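Local coordinates for protein exoribonuclease II, mitochondrial (Candida glabrata, PDB 6F3H) that is a mitochondrial exoribonuclease that degrades RNA from the 3' end toward the 5' end, as the nuclease component of the mtEXO RNA degradosome, and binds magnesium, at residues V40-C45 / N79-R84; E48-V53 / Y64-K69; S33-D38 / V53-S58; N237-S242 / L673-Y678. The protein carries 1 engineered substitution. One frame throughout, in Å; residues are numbered along the deposited sequence.

Contact 1: residues V40-C45 / N79-R84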
# COMPACT_ATOMS: atom_id res chain seq x y z
N VAL A 40 -8.26 16.43 14.50
CA VAL A 40 -7.89 15.04 14.31
C VAL A 40 -8.68 14.14 15.23
O VAL A 40 -9.15 14.53 16.29
CB VAL A 40 -6.39 14.81 14.56
CG1 VAL A 40 -5.64 15.54 13.52
CG2 VAL A 40 -6.06 15.32 15.92
N LEU A 41 -8.77 12.89 14.80
CA LEU A 41 -9.11 11.78 15.66
C LEU A 41 -7.85 10.95 15.86
O LEU A 41 -7.14 10.64 14.90
CB LEU A 41 -10.19 10.91 15.04
CG LEU A 41 -11.59 11.24 15.51
CD1 LEU A 41 -12.41 10.00 15.26
CD2 LEU A 41 -11.63 11.67 16.98
N LEU A 42 -7.55 10.63 17.10
CA LEU A 42 -6.39 9.82 17.43
C LEU A 42 -6.79 8.39 17.75
O LEU A 42 -7.93 8.09 18.09
CB LEU A 42 -5.62 10.44 18.58
CG LEU A 42 -4.60 11.47 18.14
CD1 LEU A 42 -5.08 12.29 17.00
CD2 LEU A 42 -4.21 12.35 19.29
N LYS A 43 -5.82 7.48 17.61
CA LYS A 43 -6.01 6.10 18.03
C LYS A 43 -6.15 6.00 19.54
O LYS A 43 -6.79 5.07 20.04
CB LYS A 43 -4.86 5.23 17.54
CG LYS A 43 -4.97 4.84 16.09
CD LYS A 43 -3.68 4.21 15.60
CE LYS A 43 -3.64 4.10 14.07
NZ LYS A 43 -2.33 3.62 13.51
N GLN A 44 -5.53 6.93 20.26
CA GLN A 44 -5.75 7.03 21.70
C GLN A 44 -7.18 7.47 22.00
O GLN A 44 -7.91 6.78 22.72
CB GLN A 44 -4.74 8.00 22.30
CG GLN A 44 -3.25 7.69 22.04
CD GLN A 44 -2.80 7.79 20.57
OE1 GLN A 44 -3.60 7.63 19.65
NE2 GLN A 44 -1.51 8.03 20.36
N CYS A 45 -7.62 8.58 21.41
CA CYS A 45 -8.89 9.20 21.79
C CYS A 45 -9.91 9.04 20.69
O CYS A 45 -10.37 10.03 20.12
CB CYS A 45 -8.72 10.69 22.07
SG CYS A 45 -7.14 11.09 22.74
N ASN A 79 1.24 9.14 12.93
CA ASN A 79 0.40 8.06 12.44
C ASN A 79 -0.64 7.61 13.44
O ASN A 79 -1.48 6.76 13.09
CB ASN A 79 1.28 6.89 12.06
CG ASN A 79 2.17 7.26 10.95
OD1 ASN A 79 2.98 8.18 11.09
ND2 ASN A 79 2.02 6.61 9.82
N SER A 80 -0.63 8.16 14.64
CA SER A 80 -1.76 7.93 15.52
C SER A 80 -2.99 8.68 15.07
O SER A 80 -4.04 8.53 15.70
CB SER A 80 -1.41 8.33 16.95
OG SER A 80 -0.30 7.59 17.44
N VAL A 81 -2.90 9.51 14.04
CA VAL A 81 -4.04 10.27 13.52
C VAL A 81 -4.91 9.37 12.65
O VAL A 81 -4.46 8.88 11.61
CB VAL A 81 -3.57 11.50 12.74
CG1 VAL A 81 -4.76 12.12 12.04
CG2 VAL A 81 -2.94 12.50 13.68
N ILE A 82 -6.19 9.21 13.03
CA ILE A 82 -7.08 8.35 12.24
C ILE A 82 -7.84 9.12 11.19
O ILE A 82 -8.16 8.57 10.13
CB ILE A 82 -8.07 7.59 13.14
CG1 ILE A 82 -7.42 7.16 14.42
CG2 ILE A 82 -8.36 6.30 12.52
CD1 ILE A 82 -8.41 6.48 15.31
N LEU A 83 -8.21 10.37 11.48
CA LEU A 83 -8.74 11.23 10.44
C LEU A 83 -8.41 12.66 10.78
O LEU A 83 -8.19 13.02 11.94
CB LEU A 83 -10.25 11.06 10.23
CG LEU A 83 -11.33 11.26 11.29
CD1 LEU A 83 -11.67 12.72 11.44
CD2 LEU A 83 -12.56 10.49 10.87
N ARG A 84 -8.41 13.49 9.74
CA ARG A 84 -7.87 14.83 9.81
C ARG A 84 -8.80 15.77 9.06
O ARG A 84 -9.33 15.41 8.00
CB ARG A 84 -6.47 14.88 9.20
CG ARG A 84 -5.96 16.24 8.79
CD ARG A 84 -4.54 16.11 8.25
NE ARG A 84 -4.09 17.24 7.43
CZ ARG A 84 -3.86 17.17 6.12
NH1 ARG A 84 -4.05 16.04 5.46
NH2 ARG A 84 -3.45 18.26 5.46

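Contact 2: residues E48-V53 / Y64-K69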
# COMPACT_ATOMS: atom_id res chain seq x y z
N GLU A 48 -13.06 11.22 21.35
CA GLU A 48 -13.02 12.65 21.58
C GLU A 48 -12.21 13.32 20.48
O GLU A 48 -11.20 12.78 20.02
CB GLU A 48 -12.40 12.98 22.95
N LEU A 49 -12.69 14.47 20.03
CA LEU A 49 -11.93 15.29 19.10
C LEU A 49 -10.71 15.90 19.75
O LEU A 49 -10.67 16.17 20.96
CB LEU A 49 -12.75 16.42 18.52
CG LEU A 49 -13.60 16.06 17.33
CD1 LEU A 49 -14.41 17.25 17.00
CD2 LEU A 49 -12.64 15.75 16.22
N THR A 50 -9.72 16.14 18.91
CA THR A 50 -8.46 16.71 19.31
C THR A 50 -8.07 17.71 18.25
O THR A 50 -8.69 17.79 17.20
CB THR A 50 -7.40 15.62 19.45
OG1 THR A 50 -8.00 14.41 19.93
CG2 THR A 50 -6.38 16.07 20.44
N MSE A 51 -7.03 18.47 18.53
CA MSE A 51 -6.53 19.36 17.52
C MSE A 51 -5.06 19.62 17.65
O MSE A 51 -4.54 19.92 18.72
CB MSE A 51 -7.26 20.67 17.58
CG MSE A 51 -6.42 21.79 17.05
SE MSE A 51 -7.50 23.30 16.60
CE MSE A 51 -6.26 24.75 17.01
N CYS A 52 -4.39 19.53 16.51
CA CYS A 52 -2.96 19.67 16.51
C CYS A 52 -2.61 21.06 16.98
O CYS A 52 -3.08 22.04 16.41
CB CYS A 52 -2.39 19.42 15.12
SG CYS A 52 -0.63 19.36 15.17
N VAL A 53 -1.82 21.15 18.03
CA VAL A 53 -1.44 22.44 18.59
C VAL A 53 0.05 22.71 18.53
O VAL A 53 0.47 23.85 18.73
CB VAL A 53 -1.98 22.60 20.02
CG1 VAL A 53 -3.42 23.03 19.95
CG2 VAL A 53 -1.86 21.30 20.75
N TYR A 64 3.83 15.10 17.65
CA TYR A 64 3.00 16.26 17.57
C TYR A 64 2.29 16.47 18.88
O TYR A 64 2.01 15.53 19.62
CB TYR A 64 1.97 16.08 16.47
CG TYR A 64 2.57 16.15 15.11
CD1 TYR A 64 3.30 15.09 14.58
CD2 TYR A 64 2.42 17.29 14.34
CE1 TYR A 64 3.85 15.16 13.31
CE2 TYR A 64 2.95 17.37 13.09
CZ TYR A 64 3.67 16.32 12.57
OH TYR A 64 4.19 16.45 11.29
N THR A 65 1.92 17.71 19.12
CA THR A 65 1.16 18.05 20.30
C THR A 65 -0.25 18.32 19.86
O THR A 65 -0.49 19.11 18.95
CB THR A 65 1.72 19.27 20.99
OG1 THR A 65 3.15 19.16 21.04
CG2 THR A 65 1.14 19.37 22.37
N PHE A 66 -1.18 17.63 20.48
CA PHE A 66 -2.58 17.83 20.21
C PHE A 66 -3.25 18.29 21.49
O PHE A 66 -2.81 17.93 22.58
CB PHE A 66 -3.22 16.57 19.73
CG PHE A 66 -2.56 16.00 18.57
CD1 PHE A 66 -1.39 15.27 18.71
CD2 PHE A 66 -3.10 16.18 17.32
CE1 PHE A 66 -0.79 14.72 17.61
CE2 PHE A 66 -2.51 15.64 16.22
CZ PHE A 66 -1.34 14.91 16.36
N ALA A 67 -4.31 19.06 21.35
CA ALA A 67 -5.05 19.56 22.49
C ALA A 67 -6.45 18.98 22.47
O ALA A 67 -7.11 18.96 21.43
CB ALA A 67 -5.08 21.08 22.47
N LYS A 68 -6.91 18.49 23.63
CA LYS A 68 -8.29 18.05 23.76
C LYS A 68 -9.24 19.20 24.09
O LYS A 68 -8.85 20.34 24.37
CB LYS A 68 -8.49 16.96 24.82
CG LYS A 68 -7.76 15.64 24.68
CD LYS A 68 -8.61 14.59 25.42
CE LYS A 68 -7.79 13.49 26.07
NZ LYS A 68 -8.57 12.20 26.04
N LYS A 69 -10.53 18.84 24.07
CA LYS A 69 -11.59 19.77 24.42
C LYS A 69 -11.34 20.40 25.79
O LYS A 69 -11.58 21.60 25.98
CB LYS A 69 -12.89 18.98 24.44
CG LYS A 69 -14.13 19.71 24.11
CD LYS A 69 -15.20 18.69 23.64
CE LYS A 69 -15.41 17.52 24.62
NZ LYS A 69 -16.57 16.61 24.32

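Contact 3: residues S33-D38 / V53-S58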
# COMPACT_ATOMS: atom_id res chain seq x y z
N SER A 33 -0.15 18.95 4.43
CA SER A 33 0.34 17.99 5.39
C SER A 33 -0.23 18.29 6.77
O SER A 33 -0.93 19.29 6.98
CB SER A 33 1.86 18.00 5.42
OG SER A 33 2.32 17.37 6.60
N LEU A 34 0.05 17.40 7.71
CA LEU A 34 -0.41 17.62 9.07
C LEU A 34 0.21 18.88 9.61
O LEU A 34 1.43 19.07 9.53
CB LEU A 34 -0.07 16.44 9.98
CG LEU A 34 -0.52 16.57 11.44
CD1 LEU A 34 -1.99 16.36 11.56
CD2 LEU A 34 0.20 15.58 12.33
N ASN A 35 -0.63 19.72 10.22
CA ASN A 35 -0.26 21.07 10.58
C ASN A 35 -1.14 21.54 11.73
O ASN A 35 -2.24 21.02 11.93
CB ASN A 35 -0.41 21.98 9.36
CG ASN A 35 0.49 23.15 9.43
OD1 ASN A 35 1.20 23.34 10.41
ND2 ASN A 35 0.55 23.91 8.34
N VAL A 36 -0.66 22.55 12.45
CA VAL A 36 -1.43 23.07 13.58
C VAL A 36 -2.73 23.69 13.07
O VAL A 36 -2.78 24.28 11.99
CB VAL A 36 -0.61 24.06 14.42
CG1 VAL A 36 0.78 23.52 14.70
CG2 VAL A 36 -0.51 25.38 13.72
N GLY A 37 -3.81 23.49 13.82
CA GLY A 37 -5.12 23.87 13.38
C GLY A 37 -5.91 22.73 12.80
O GLY A 37 -7.14 22.81 12.68
N ASP A 38 -5.22 21.66 12.42
CA ASP A 38 -5.89 20.49 11.92
C ASP A 38 -6.70 19.88 13.05
O ASP A 38 -6.32 19.95 14.22
CB ASP A 38 -4.87 19.49 11.39
CG ASP A 38 -4.36 19.85 10.00
OD1 ASP A 38 -4.99 20.70 9.33
OD2 ASP A 38 -3.36 19.25 9.56
N VAL A 53 -1.82 21.15 18.03
CA VAL A 53 -1.44 22.44 18.59
C VAL A 53 0.05 22.71 18.53
O VAL A 53 0.47 23.85 18.73
CB VAL A 53 -1.98 22.60 20.02
CG1 VAL A 53 -3.42 23.03 19.95
CG2 VAL A 53 -1.86 21.30 20.75
N ASN A 54 0.87 21.69 18.30
CA ASN A 54 2.30 21.90 18.17
C ASN A 54 2.87 20.80 17.30
O ASN A 54 2.36 19.67 17.28
CB ASN A 54 3.01 21.88 19.53
CG ASN A 54 4.35 22.56 19.49
OD1 ASN A 54 4.70 23.22 18.51
ND2 ASN A 54 5.14 22.35 20.54
N LEU A 55 3.93 21.14 16.60
CA LEU A 55 4.67 20.22 15.75
C LEU A 55 5.88 19.71 16.48
O LEU A 55 6.29 20.25 17.51
CB LEU A 55 5.11 20.91 14.47
CG LEU A 55 4.14 21.70 13.59
CD1 LEU A 55 4.91 22.55 12.59
CD2 LEU A 55 3.14 20.82 12.86
N PRO A 56 6.50 18.67 15.95
CA PRO A 56 7.70 18.15 16.60
C PRO A 56 8.84 19.15 16.54
O PRO A 56 9.10 19.79 15.52
CB PRO A 56 8.01 16.88 15.81
CG PRO A 56 7.18 16.95 14.58
CD PRO A 56 5.99 17.74 14.94
N GLN A 57 9.51 19.27 17.67
CA GLN A 57 10.55 20.21 18.02
C GLN A 57 11.95 19.70 17.71
O GLN A 57 12.74 20.44 17.12
CB GLN A 57 10.36 20.57 19.50
CG GLN A 57 9.11 21.47 19.93
CD GLN A 57 8.65 22.52 18.87
OE1 GLN A 57 9.49 23.14 18.18
NE2 GLN A 57 7.35 22.69 18.70
N SER A 58 12.25 18.42 17.98
CA SER A 58 13.59 17.86 17.78
C SER A 58 13.51 16.46 17.19
O SER A 58 12.43 15.87 17.05
CB SER A 58 14.39 17.83 19.09

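Contact 4: residues N237-S242 / L673-Y678. With nucleotides of chain C.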
# COMPACT_ATOMS: atom_id res chain seq x y z
N ASN A 237 -5.01 6.39 5.10
CA ASN A 237 -3.79 6.56 4.33
C ASN A 237 -2.77 7.36 5.13
O ASN A 237 -3.11 8.33 5.82
CB ASN A 237 -4.06 7.25 3.00
CG ASN A 237 -2.76 7.70 2.29
OD1 ASN A 237 -1.84 6.92 2.10
ND2 ASN A 237 -2.70 8.96 1.90
N THR A 238 -1.52 6.92 5.06
CA THR A 238 -0.38 7.50 5.78
C THR A 238 -0.06 8.92 5.34
O THR A 238 0.49 9.71 6.12
CB THR A 238 0.86 6.64 5.54
OG1 THR A 238 0.49 5.26 5.43
CG2 THR A 238 1.86 6.85 6.64
N ALA A 239 -0.28 9.25 4.07
CA ALA A 239 0.22 10.52 3.56
C ALA A 239 -0.80 11.63 3.79
O ALA A 239 -0.47 12.71 4.29
CB ALA A 239 0.54 10.38 2.08
N LEU A 240 -2.05 11.34 3.44
CA LEU A 240 -3.17 12.22 3.67
C LEU A 240 -3.65 12.18 5.10
O LEU A 240 -4.36 13.10 5.51
CB LEU A 240 -4.33 11.82 2.78
CG LEU A 240 -4.07 11.56 1.30
CD1 LEU A 240 -5.43 11.43 0.61
CD2 LEU A 240 -3.21 12.65 0.67
N LEU A 241 -3.33 11.11 5.83
CA LEU A 241 -3.83 10.87 7.20
C LEU A 241 -5.34 10.97 7.24
O LEU A 241 -5.92 11.70 8.04
CB LEU A 241 -3.19 11.80 8.22
CG LEU A 241 -1.68 11.73 8.49
CD1 LEU A 241 -1.18 12.90 9.33
CD2 LEU A 241 -1.37 10.45 9.20
N SER A 242 -5.98 10.23 6.35
CA SER A 242 -7.43 10.28 6.25
C SER A 242 -7.91 8.92 5.79
O SER A 242 -7.17 8.21 5.11
CB SER A 242 -7.85 11.36 5.27
OG SER A 242 -9.12 11.05 4.76
N LEU A 673 9.88 11.78 8.01
CA LEU A 673 9.51 11.51 6.63
C LEU A 673 8.03 11.18 6.48
O LEU A 673 7.41 10.63 7.38
CB LEU A 673 10.28 10.35 6.06
CG LEU A 673 11.77 10.52 6.17
CD1 LEU A 673 12.39 9.16 5.89
CD2 LEU A 673 12.19 11.58 5.17
N SER A 674 7.51 11.51 5.31
CA SER A 674 6.16 11.21 4.86
C SER A 674 6.16 9.93 4.01
O SER A 674 7.15 9.18 3.99
CB SER A 674 5.64 12.44 4.08
OG SER A 674 4.38 12.22 3.47
N SER A 675 5.09 9.70 3.26
CA SER A 675 5.03 8.64 2.28
C SER A 675 4.45 9.22 1.01
O SER A 675 3.89 10.32 1.00
CB SER A 675 4.21 7.43 2.76
OG SER A 675 2.85 7.51 2.39
N SER A 676 4.60 8.48 -0.08
CA SER A 676 4.17 8.95 -1.37
C SER A 676 2.73 8.51 -1.61
O SER A 676 2.25 7.53 -1.04
CB SER A 676 5.11 8.45 -2.47
OG SER A 676 4.64 7.28 -3.12
N PHE A 677 2.03 9.29 -2.42
CA PHE A 677 0.62 9.07 -2.65
C PHE A 677 0.28 9.41 -4.08
O PHE A 677 0.92 10.27 -4.68
CB PHE A 677 -0.26 9.89 -1.67
CG PHE A 677 -0.04 11.39 -1.75
CD1 PHE A 677 0.99 12.00 -1.04
CD2 PHE A 677 -0.87 12.19 -2.54
CE1 PHE A 677 1.18 13.39 -1.12
CE2 PHE A 677 -0.68 13.57 -2.62
CZ PHE A 677 0.35 14.17 -1.91
N TYR A 678 -0.74 8.75 -4.60
CA TYR A 678 -1.28 9.03 -5.92
C TYR A 678 -2.22 10.23 -5.88
O TYR A 678 -2.86 10.51 -4.87
CB TYR A 678 -1.98 7.80 -6.49
CG TYR A 678 -1.02 6.65 -6.79
CD1 TYR A 678 -0.09 6.76 -7.82
CD2 TYR A 678 -1.00 5.48 -6.03
CE1 TYR A 678 0.82 5.74 -8.10
CE2 TYR A 678 -0.09 4.45 -6.31
CZ TYR A 678 0.81 4.58 -7.36
OH TYR A 678 1.72 3.60 -7.69
P A C 1 4.89 5.31 7.51
OP1 A C 1 3.82 4.54 6.83
OP2 A C 1 5.09 6.75 7.18
O5' A C 1 6.20 4.48 7.17
C5' A C 1 6.65 4.40 5.83
C4' A C 1 7.49 5.60 5.47
O4' A C 1 8.65 5.66 6.35
C3' A C 1 8.07 5.57 4.07
O3' A C 1 7.20 6.08 3.10
C2' A C 1 9.36 6.35 4.21
O2' A C 1 9.10 7.75 4.26
C1' A C 1 9.81 5.90 5.59
N9 A C 1 10.54 4.62 5.55
C8 A C 1 10.38 3.57 4.68
N7 A C 1 11.16 2.55 4.93
C5 A C 1 11.87 2.97 6.04
C6 A C 1 12.87 2.34 6.80
N6 A C 1 13.32 1.12 6.52
N1 A C 1 13.38 3.02 7.85
C2 A C 1 12.92 4.25 8.12
N3 A C 1 11.98 4.94 7.49
C4 A C 1 11.50 4.24 6.45
P G C 2 7.23 5.34 1.70
OP1 G C 2 5.96 5.61 0.95
OP2 G C 2 7.77 4.00 2.06
O5' G C 2 8.44 6.03 0.95
C5' G C 2 8.47 7.43 0.76
C4' G C 2 9.59 7.84 -0.15
O4' G C 2 10.86 7.68 0.52
C3' G C 2 9.74 7.04 -1.42
O3' G C 2 8.82 7.46 -2.40
C2' G C 2 11.19 7.29 -1.79
O2' G C 2 11.36 8.55 -2.41
C1' G C 2 11.85 7.34 -0.42
N9 G C 2 12.32 6.03 -0.03
C8 G C 2 11.66 5.25 0.87
N7 G C 2 12.27 4.12 1.05
C5 G C 2 13.36 4.20 0.20
C6 G C 2 14.37 3.26 -0.02
O6 G C 2 14.42 2.16 0.54
N1 G C 2 15.32 3.70 -0.96
C2 G C 2 15.32 4.92 -1.63
N2 G C 2 16.35 5.14 -2.49
N3 G C 2 14.35 5.83 -1.41
C4 G C 2 13.43 5.39 -0.50
P A C 3 8.30 6.42 -3.48
OP1 A C 3 7.30 7.07 -4.37
OP2 A C 3 7.94 5.21 -2.75
O5' A C 3 9.63 6.09 -4.29
C5' A C 3 10.25 7.06 -5.11
C4' A C 3 11.44 6.50 -5.85
O4' A C 3 12.51 6.22 -4.92
C3' A C 3 11.21 5.19 -6.59
O3' A C 3 10.61 5.37 -7.86
C2' A C 3 12.61 4.60 -6.65
O2' A C 3 13.40 5.19 -7.66
C1' A C 3 13.17 5.03 -5.29
N9 A C 3 12.80 4.03 -4.31
C8 A C 3 11.67 3.98 -3.53
N7 A C 3 11.63 2.92 -2.78
C5 A C 3 12.79 2.27 -3.12
C6 A C 3 13.33 1.08 -2.66
N6 A C 3 12.73 0.34 -1.74
N1 A C 3 14.51 0.71 -3.21
C2 A C 3 15.09 1.48 -4.14
N3 A C 3 14.68 2.63 -4.66
C4 A C 3 13.52 2.93 -4.08

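Contact 1: residues V40-C45 / N79-R84
Three backbone hydrogen bonds join 40-45 to 79-84 in antiparallel fashion. Leu41 N donates to Leu83 O (2.9 Å), Leu41 O takes Ile82 N (2.5 Å), and Lys43 N reaches Ser80 O (2.8 Å), each donor lying in the plane of the accepting carbonyl. Because Ile82 and Leu83 both face Leu41, the pairing contains a classic beta bulge. The extra residue brings the end of Ile82 back across the neighbouring chain, where CD1 lies over Leu42 O while CG1 packs obliquely against CG of Lys43. On one face of the sheet Val81 is wedged between two partners: its CG1 meets Val40 CG1 at 3.8 Å, the two side chains crossing at about a right angle, and its CG2 meets Leu42 CD1 (4.0 Å). Leu41 CB and Leu83 CG touch on the other face at 3.9 Å. Beyond the strands, Gln44 bends at its second torsion (65°), so that NE2 donates a straight bond to Ser80 OG (3.2 Å), nearly in the plane of the amide. Phe66 packs on Val40, Leu42 and Val81, whereas helix 212-226 receives Leu41 through Leu216, Tyr219 and Trp220. The side chain of Arg84 leads away from the pair, toward the loop 33-38. First strand paired with last, across a bulge one residue beyond a short 3-10 segment, is an arrangement consistent with closure of a small SH3-like barrel.

Contact 2: residues E48-V53 / Y64-K69
Thr65 O is gripped by one hydrogen bond and one weaker CA-H contact from the neighbouring strand. Val53 N donates to Thr65 O at 2.6 Å, nearly straight (163°) and in the carbonyl plane. Cys52 CA adds its CA-H contact to Thr65 O at 3.5 Å. The two strands, 50-53 and 64-68, form an antiparallel beta hairpin within a five-stranded sheet whose order is consistent with an SH3-like fold. Two further bonds join Met51, present as selenomethionine, to Ala67. Met51 N reaches Ala67 O at 2.9 Å, and Ala67 N returns to Met51 O at 2.8 Å, although this second donor stands 30° above the carbonyl plane. Val53 and Ala67 meet on one side of the hairpin, CG1 of the valine touching the alanine CB at 3.6 Å. Farther along that face, helix 123-159 receives the Met51 side chain on Val130 and Leu134. Thr50, Cys52 and Phe66 occupy the other side, where Val40 and Leu42 of strand 39-42 also pack on Phe66. There the Thr50 and Phe66 side chains cross at about a right angle, with Thr50 CG2 3.3 Å from Phe66 CB. Cys52 carries SG anti to its backbone N (chi1 -172°), which brings the sulfur alongside two aromatic rings, obliquely to each: SG approaches the Tyr64 ring at CD2 (3.8 Å) and lies 4.7 Å from the centroid of the Phe66 ring.

Contact 3: residues S33-D38 / V53-S58
Leu55 reaches toward the loop 33-38 with the end of its side chain. Its CB stays back, 5.1 Å from CG1 of Val36. The first torsion (-50°) places CG anti to the carbonyl carbon, and there CG meets Val36 CG1 at 4.0 Å, the two side chains crossing at about a right angle. The second torsion extends CD1 (166°) and turns the other methyl, CD2, to the loop, where it lies in a shallow bracket: Asn35 OD1 is 4.0 Å from CD2, Leu34 O stands at 4.1 Å, and Val36 CG1 closes the third side. The valine methyl also rests on the strand itself, CG1 lying 4.0 Å from Val53 C, just where Val53 and Asn54 both face Thr65 in a classic beta bulge. The receiving loop is shaped by a type II beta turn from Asn35 to Asp38, with Gly37 at positive phi (99°) and Asp38 N bonded to Asn35 O at 3.1 Å. Two bonds to side-chain oxygens brace the turn from within. Asn35 N donates to Asp38 OD2 (2.8 Å), approaching from above the carboxylate plane, and Val36 N sits over the carbonyl plane of Asn35 OD1 at 2.9 Å. Asp38 OD2 also forms a salt bridge with Arg84, which would favour the ionised carboxylate. Outside the pair, Leu34 and Leu55 both pack on Tyr64. Segments 33-38 and 53-58 therefore meet through methyl groups and van der Waals contact, the backbone bonds to the strand coming just before, at Cys52, while the hydrogen bonding of the turn probably helps to fix the position of Val36.

Contact 4: residues N237-S242 / L673-Y678
One face of the Phe677 ring is covered by a methyl of Leu240: CD2 stands 4.2 Å from the ring centroid and 18° off the normal, a CH-pi contact offset toward the rim. Ser675 O lies at the ring edge, in plane. Ala239 CB comes in obliquely, 3.5 Å from Phe677 CD1. The ring is sent toward this loop by a first torsion of 59°, with CG in the crowded position between backbone N and carbonyl carbon; Leu30 and Gln736, from helices 27-31 and 725-761, touch the same side chain. Ser674 OG donates to Ser675 O at 3.2 Å along a lone pair, so this carbonyl has a hydroxyl partner besides the ring edge. The loop 237-242 links strands 231-237 and 242-248 through a G1 beta bulge, Leu241 and Ser242 both facing Asn237, with Asn237 N bonded to Ser242 O at 2.8 Å. Its tip packs on the segment of the RNB domain that runs along the bound RNA of chain C. There Ser674 and Ser676 bond to the sugar and phosphates, while Ser675 lies against the RNA backbone through CB. The ribose O2' of A1 donates to Ser674 O (2.4 Å), a contact consistent with recognition of RNA, and Ser676 N makes a weak bond to OP1 of G2 at 3.3 Å. Ser676 OG donates a hydrogen bond to OP1 of A3 at 2.9 Å. From the opposing loop, Thr238 carries CG2 anti to its backbone N and lays that methyl against OP1 of A1, 3.0 Å away.

How the contacts relate
Contacts 1 and 2 lie in, and contact 3 borders, one five-stranded antiparallel sheet, with centres about 9 to 13 Å apart. Strand 39-42 lies between strands 81-85 and 50-54, and 50-54 lies next to 64-68. Along the chain contact 2 is nested inside contact 1, while contact 3 crosses both and shares Val53 with contact 2. Contact 4 comes later and ties the loop 237-242 to the RNB domain; its centre is about 14 Å from that of contact 1 and about 20 Å from that of contact 2. Arg84 touches contacts 3 and 4. The sheet adjoins the RNA: the nearest atom of contact 1 is about 4 Å away, and Asn79 packs on a phosphate.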